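Local coordinates for putative cytochrome C (PDB 4PWA), which carries a covalently bound heme c and probably serves as an electron carrier in bacterial sulfite oxidation, at residues F13-L27 and A30-E42. Numbering follows the deposited sequence.
Sequences FLERSEPQCALCHTL and AEAVGEVGPNLDE. With HEC (heme c), chain E.
Phe13 meets Ala32 CB at its ring edge, in plane, 3.8 Å from CE1, and Leu40 CD1 near the plane at CE2; Leu27 CD2 sits over the centre of one face and Cys21 CB over the rim of the other. The His25 ring receives Pro38 O at its edge: ND1 donates nearly straight (164°) over 2.9 Å, in both the ring and the carbonyl plane, which, with the bond of NE2 to the heme iron (2.0 Å), holds the ring's rotation. Leu40 CD1 makes an off-centre CH-pi contact with the same ring. Cys21 to His25 form the CXXCH motif of a c-type cytochrome, Cys21 and Cys24 being thioether-linked to the heme and Met61 the second axial ligand. Directly after the motif the chain enters strand 26-27, which pairs with 32-33 as an antiparallel hairpin with a G1 bulge, Glu31 and Ala32 both lying across from Leu27. With OG1 beside the backbone N (chi1 -67°), Thr26 donates to Gly34 O at 2.8 Å and turns CG2 to the amide of Asn39, whose OD1 caps helix 40-43 by accepting from Asp41 N at 2.8 Å. A leucine in place of Asn39 would probably leave the Asp41 N-H without its capping acceptor and disturb the turn that lets Leu40 N donate to Thr26 O over 3.0 Å.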
loop_
_atom_site.group_PDB
_atom_site.type_symbol
_atom_site.label_atom_id
_atom_site.label_comp_id
_atom_site.label_asym_id
_atom_site.label_seq_id
_atom_site.Cartn_x
_atom_site.Cartn_y
_atom_site.Cartn_z
ATOM N N PHE A 13 2.186 -15.953 -10.158
ATOM C CA PHE A 13 2.651 -14.805 -9.371
ATOM C C PHE A 13 1.516 -13.885 -8.957
ATOM O O PHE A 13 1.524 -13.345 -7.860
ATOM C CB PHE A 13 3.682 -14.011 -10.169
ATOM C CG PHE A 13 4.424 -13.002 -9.355
ATOM C CD1 PHE A 13 3.930 -11.718 -9.198
ATOM C CD2 PHE A 13 5.604 -13.337 -8.732
ATOM C CE1 PHE A 13 4.601 -10.795 -8.447
ATOM C CE2 PHE A 13 6.288 -12.404 -7.976
ATOM C CZ PHE A 13 5.788 -11.135 -7.841
ATOM N N LEU A 14 0.540 -13.723 -9.843
ATOM C CA LEU A 14 -0.598 -12.831 -9.609
ATOM C C LEU A 14 -1.869 -13.466 -9.018
ATOM O O LEU A 14 -2.547 -12.820 -8.228
ATOM C CB LEU A 14 -0.975 -12.130 -10.919
ATOM C CG LEU A 14 -0.008 -11.022 -11.346
ATOM C CD1 LEU A 14 -0.256 -10.656 -12.782
ATOM C CD2 LEU A 14 -0.161 -9.789 -10.420
ATOM N N GLU A 15 -2.177 -14.716 -9.377
ATOM C CA GLU A 15 -3.491 -15.299 -9.081
ATOM C C GLU A 15 -3.434 -16.613 -8.311
ATOM O O GLU A 15 -4.078 -16.754 -7.291
ATOM C CB GLU A 15 -4.277 -15.496 -10.379
ATOM C CG GLU A 15 -4.693 -14.192 -11.041
ATOM C CD GLU A 15 -5.764 -13.460 -10.253
ATOM O OE1 GLU A 15 -6.959 -13.785 -10.423
ATOM O OE2 GLU A 15 -5.409 -12.559 -9.461
ATOM N N ARG A 16 -2.652 -17.570 -8.780
ATOM C CA ARG A 16 -2.690 -18.929 -8.190
ATOM C C ARG A 16 -2.042 -19.081 -6.811
ATOM O O ARG A 16 -2.517 -19.870 -5.989
ATOM C CB ARG A 16 -2.035 -19.934 -9.129
ATOM C CG ARG A 16 -2.583 -19.924 -10.537
ATOM C CD ARG A 16 -2.081 -21.157 -11.259
ATOM N NE ARG A 16 -2.484 -21.195 -12.644
ATOM C CZ ARG A 16 -2.170 -22.170 -13.487
ATOM N NH1 ARG A 16 -1.430 -23.193 -13.082
ATOM N NH2 ARG A 16 -2.597 -22.117 -14.742
ATOM N N SER A 17 -0.956 -18.354 -6.567
ATOM C CA SER A 17 -0.240 -18.451 -5.297
ATOM C C SER A 17 -1.102 -18.022 -4.124
ATOM O O SER A 17 -1.937 -17.147 -4.258
ATOM C CB SER A 17 1.036 -17.607 -5.333
ATOM O OG SER A 17 0.794 -16.321 -5.876
ATOM N N GLU A 18 -0.894 -18.650 -2.976
ATOM C CA GLU A 18 -1.661 -18.336 -1.771
ATOM C C GLU A 18 -0.696 -18.184 -0.584
ATOM O O GLU A 18 -0.010 -19.150 -0.224
ATOM C CB GLU A 18 -2.681 -19.446 -1.480
ATOM C CG GLU A 18 -3.919 -19.379 -2.388
ATOM C CD GLU A 18 -4.988 -20.417 -2.067
ATOM O OE1 GLU A 18 -5.072 -20.875 -0.900
ATOM O OE2 GLU A 18 -5.753 -20.774 -2.998
ATOM N N PRO A 19 -0.584 -16.961 -0.027
ATOM C CA PRO A 19 -1.141 -15.707 -0.539
ATOM C C PRO A 19 -0.439 -15.374 -1.841
ATOM O O PRO A 19 0.589 -15.968 -2.133
ATOM C CB PRO A 19 -0.791 -14.687 0.555
ATOM C CG PRO A 19 -0.426 -15.508 1.754
ATOM C CD PRO A 19 0.171 -16.750 1.215
ATOM N N GLN A 20 -0.980 -14.457 -2.627
ATOM C CA GLN A 20 -0.372 -14.135 -3.933
ATOM C C GLN A 20 0.984 -13.417 -3.788
ATOM O O GLN A 20 1.138 -12.550 -2.943
ATOM C CB GLN A 20 -1.350 -13.323 -4.780
ATOM C CG GLN A 20 -2.498 -14.177 -5.295
ATOM C CD GLN A 20 -3.870 -13.578 -5.102
ATOM O OE1 GLN A 20 -4.016 -12.397 -4.802
ATOM N NE2 GLN A 20 -4.892 -14.399 -5.289
ATOM N N CYS A 21 1.969 -13.819 -4.595
ATOM C CA CYS A 21 3.296 -13.196 -4.557
ATOM C C CYS A 21 3.190 -11.698 -4.735
ATOM O O CYS A 21 3.877 -10.950 -4.045
ATOM C CB CYS A 21 4.210 -13.721 -5.668
ATOM S SG CYS A 21 4.214 -15.478 -5.918
ATOM N N ALA A 22 2.320 -11.279 -5.663
ATOM C CA ALA A 22 2.108 -9.860 -5.995
ATOM C C ALA A 22 1.644 -9.016 -4.819
ATOM O O ALA A 22 1.875 -7.810 -4.809
ATOM C CB ALA A 22 1.107 -9.706 -7.163
ATOM N N LEU A 23 0.966 -9.628 -3.853
ATOM C CA LEU A 23 0.507 -8.893 -2.667
ATOM C C LEU A 23 1.662 -8.549 -1.724
ATOM O O LEU A 23 1.604 -7.548 -1.021
ATOM C CB LEU A 23 -0.579 -9.675 -1.906
ATOM C CG LEU A 23 -1.937 -9.879 -2.596
ATOM C CD1 LEU A 23 -2.926 -10.680 -1.713
ATOM C CD2 LEU A 23 -2.547 -8.561 -2.982
ATOM N N CYS A 24 2.701 -9.379 -1.703
ATOM C CA CYS A 24 3.844 -9.161 -0.814
ATOM C C CYS A 24 5.046 -8.531 -1.549
ATOM O O CYS A 24 5.868 -7.834 -0.943
ATOM C CB CYS A 24 4.264 -10.483 -0.147
ATOM S SG CYS A 24 3.213 -11.161 1.249
ATOM N N HIS A 25 5.152 -8.759 -2.854
ATOM C CA HIS A 25 6.357 -8.374 -3.601
ATOM C C HIS A 25 6.103 -7.394 -4.733
ATOM O O HIS A 25 5.043 -7.426 -5.370
ATOM C CB HIS A 25 6.985 -9.617 -4.215
ATOM C CG HIS A 25 7.675 -10.489 -3.224
ATOM N ND1 HIS A 25 8.939 -10.211 -2.752
ATOM C CD2 HIS A 25 7.284 -11.635 -2.624
ATOM C CE1 HIS A 25 9.299 -11.156 -1.906
ATOM N NE2 HIS A 25 8.314 -12.034 -1.811
ATOM N N THR A 26 7.098 -6.552 -4.997
ATOM C CA THR A 26 7.083 -5.670 -6.157
ATOM C C THR A 26 7.787 -6.360 -7.329
ATOM O O THR A 26 8.883 -6.898 -7.175
ATOM C CB THR A 26 7.746 -4.320 -5.860
ATOM O OG1 THR A 26 6.947 -3.603 -4.917
ATOM C CG2 THR A 26 7.887 -3.464 -7.136
ATOM N N LEU A 27 7.125 -6.341 -8.485
ATOM C CA LEU A 27 7.653 -6.880 -9.721
ATOM C C LEU A 27 6.959 -6.201 -10.899
ATOM O O LEU A 27 5.799 -6.461 -11.183
ATOM C CB LEU A 27 7.443 -8.402 -9.771
ATOM C CG LEU A 27 8.094 -9.123 -10.956
ATOM C CD1 LEU A 27 9.601 -9.201 -10.745
ATOM C CD2 LEU A 27 7.475 -10.507 -11.173
ATOM N N ALA A 30 4.692 -7.842 -13.754
ATOM C CA ALA A 30 3.364 -8.200 -13.283
ATOM C C ALA A 30 2.553 -6.994 -12.804
ATOM O O ALA A 30 1.417 -7.165 -12.398
ATOM C CB ALA A 30 3.477 -9.246 -12.150
ATOM N N GLU A 31 3.109 -5.784 -12.870
ATOM C CA GLU A 31 2.458 -4.585 -12.316
ATOM C C GLU A 31 2.120 -4.811 -10.834
ATOM O O GLU A 31 1.046 -4.437 -10.363
ATOM C CB GLU A 31 1.196 -4.211 -13.092
ATOM C CG GLU A 31 1.387 -4.092 -14.599
ATOM C CD GLU A 31 0.075 -4.100 -15.377
ATOM O OE1 GLU A 31 -0.954 -4.595 -14.856
ATOM O OE2 GLU A 31 0.066 -3.601 -16.525
ATOM N N ALA A 32 3.059 -5.423 -10.124
ATOM C CA ALA A 32 2.899 -5.788 -8.725
ATOM C C ALA A 32 3.736 -4.829 -7.879
ATOM O O ALA A 32 4.898 -4.553 -8.208
ATOM C CB ALA A 32 3.357 -7.210 -8.508
ATOM N N VAL A 33 3.132 -4.319 -6.805
ATOM C CA VAL A 33 3.754 -3.313 -5.945
ATOM C C VAL A 33 3.551 -3.647 -4.460
ATOM O O VAL A 33 3.397 -2.761 -3.628
ATOM C CB VAL A 33 3.202 -1.869 -6.243
ATOM C CG1 VAL A 33 3.732 -1.340 -7.570
ATOM C CG2 VAL A 33 1.667 -1.855 -6.206
ATOM N N GLY A 34 3.559 -4.936 -4.144
ATOM C CA GLY A 34 3.525 -5.395 -2.763
ATOM C C GLY A 34 4.765 -4.910 -2.034
ATOM O O GLY A 34 5.841 -4.814 -2.623
ATOM N N GLU A 35 4.595 -4.608 -0.751
ATOM C CA GLU A 35 5.612 -3.939 0.058
ATOM C C GLU A 35 6.088 -4.755 1.263
ATOM O O GLU A 35 6.924 -4.270 2.030
ATOM C CB GLU A 35 5.056 -2.612 0.582
ATOM C CG GLU A 35 4.499 -1.668 -0.479
ATOM C CD GLU A 35 3.858 -0.430 0.128
ATOM O OE1 GLU A 35 4.008 -0.232 1.354
ATOM O OE2 GLU A 35 3.207 0.341 -0.604
ATOM N N VAL A 36 5.562 -5.971 1.437
ATOM C CA VAL A 36 5.830 -6.793 2.629
ATOM C C VAL A 36 7.224 -7.402 2.609
ATOM O O VAL A 36 7.914 -7.419 3.622
ATOM C CB VAL A 36 4.779 -7.912 2.803
ATOM C CG1 VAL A 36 5.145 -8.810 3.967
ATOM C CG2 VAL A 36 3.357 -7.310 2.995
ATOM N N GLY A 37 7.632 -7.906 1.452
ATOM C CA GLY A 37 8.997 -8.412 1.258
ATOM C C GLY A 37 9.784 -7.615 0.224
ATOM O O GLY A 37 9.319 -6.590 -0.253
ATOM N N PRO A 38 10.982 -8.089 -0.135
ATOM C CA PRO A 38 11.858 -7.286 -0.974
ATOM C C PRO A 38 11.359 -7.076 -2.411
ATOM O O PRO A 38 10.662 -7.927 -2.981
ATOM C CB PRO A 38 13.181 -8.082 -0.971
ATOM C CG PRO A 38 12.819 -9.458 -0.568
ATOM C CD PRO A 38 11.673 -9.283 0.387
ATOM N N ASN A 39 11.723 -5.936 -2.974
ATOM C CA ASN A 39 11.428 -5.635 -4.357
ATOM C C ASN A 39 12.213 -6.610 -5.203
ATOM O O ASN A 39 13.431 -6.616 -5.150
ATOM C CB ASN A 39 11.815 -4.184 -4.681
ATOM C CG ASN A 39 11.474 -3.788 -6.095
ATOM O OD1 ASN A 39 11.306 -4.636 -6.963
ATOM N ND2 ASN A 39 11.377 -2.492 -6.339
ATOM N N LEU A 40 11.513 -7.458 -5.952
ATOM C CA LEU A 40 12.175 -8.474 -6.765
ATOM C C LEU A 40 12.865 -7.874 -7.992
ATOM O O LEU A 40 13.780 -8.483 -8.554
ATOM C CB LEU A 40 11.197 -9.589 -7.161
ATOM C CG LEU A 40 10.597 -10.400 -5.991
ATOM C CD1 LEU A 40 9.589 -11.428 -6.490
ATOM C CD2 LEU A 40 11.698 -11.086 -5.119
ATOM N N ASP A 41 12.447 -6.683 -8.403
ATOM C CA ASP A 41 13.161 -5.951 -9.461
ATOM C C ASP A 41 14.517 -5.453 -8.959
ATOM O O ASP A 41 15.429 -5.200 -9.755
ATOM C CB ASP A 41 12.338 -4.772 -9.973
ATOM C CG ASP A 41 11.053 -5.207 -10.676
ATOM O OD1 ASP A 41 11.055 -6.246 -11.389
ATOM O OD2 ASP A 41 10.033 -4.487 -10.534
ATOM N N GLU A 42 14.640 -5.320 -7.640
ATOM C CA GLU A 42 15.894 -4.938 -7.005
ATOM C C GLU A 42 16.756 -6.163 -6.711
ATOM O O GLU A 42 17.948 -6.162 -6.951
ATOM C CB GLU A 42 15.603 -4.168 -5.711
ATOM C CG GLU A 42 16.821 -3.793 -4.879
ATOM C CD GLU A 42 17.746 -2.779 -5.532
ATOM O OE1 GLU A 42 17.476 -2.299 -6.666
ATOM O OE2 GLU A 42 18.771 -2.466 -4.883
HETATM FE FE HEC E . 8.447 -13.845 -0.937
HETATM C CHA HEC E . 11.586 -13.348 0.293
HETATM C CHB HEC E . 9.701 -14.751 -3.927
HETATM C CHC HEC E . 5.335 -14.817 -1.895
HETATM C CHD HEC E . 7.090 -12.230 1.719
HETATM N NA HEC E . 10.287 -14.063 -1.660
HETATM C C1A HEC E . 11.461 -13.734 -1.018
HETATM C C2A HEC E . 12.556 -13.901 -1.954
HETATM C C3A HEC E . 12.048 -14.273 -3.123
HETATM C C4A HEC E . 10.603 -14.369 -2.964
HETATM C CMA HEC E . 12.855 -14.542 -4.403
HETATM C CAA HEC E . 14.046 -13.664 -1.631
HETATM C CBA HEC E . 14.535 -14.867 -0.838
HETATM C CGA HEC E . 16.022 -14.799 -0.594
HETATM O O1A HEC E . 16.717 -15.782 -0.957
HETATM O O2A HEC E . 16.525 -13.777 -0.044
HETATM N NB HEC E . 7.681 -14.627 -2.578
HETATM C C1B HEC E . 8.372 -15.002 -3.704
HETATM C C2B HEC E . 7.477 -15.750 -4.557
HETATM C C3B HEC E . 6.271 -15.725 -4.014
HETATM C C4B HEC E . 6.378 -15.053 -2.745
HETATM C CMB HEC E . 7.793 -16.295 -5.967
HETATM C CAB HEC E . 4.990 -16.373 -4.582
HETATM C CBB HEC E . 5.063 -17.909 -4.578
HETATM N NC HEC E . 6.571 -13.533 -0.241
HETATM C C1C HEC E . 5.409 -14.072 -0.742
HETATM C C2C HEC E . 4.361 -13.995 0.256
HETATM C C3C HEC E . 4.779 -13.080 1.150
HETATM C C4C HEC E . 6.214 -12.900 0.912
HETATM C CMC HEC E . 2.897 -14.230 -0.156
HETATM C CAC HEC E . 4.039 -12.425 2.359
HETATM C CBC HEC E . 2.715 -12.949 2.954
HETATM N ND HEC E . 9.222 -12.935 0.729
HETATM C C1D HEC E . 8.456 -12.333 1.713
HETATM C C2D HEC E . 9.304 -11.819 2.762
HETATM C C3D HEC E . 10.719 -12.165 2.331
HETATM C C4D HEC E . 10.569 -12.842 1.056
HETATM C CMD HEC E . 8.865 -11.068 4.033
HETATM C CAD HEC E . 12.024 -11.835 3.092
HETATM C CBD HEC E . 12.584 -13.108 3.700
HETATM C CGD HEC E . 13.704 -12.767 4.649
HETATM O O1D HEC E . 14.835 -12.507 4.157
HETATM O O2D HEC E . 13.463 -12.778 5.893
HETATM O O HOH W 1 0.393 -5.402 -5.755
HETATM O O HOH W 2 8.349 -5.425 -2.560
#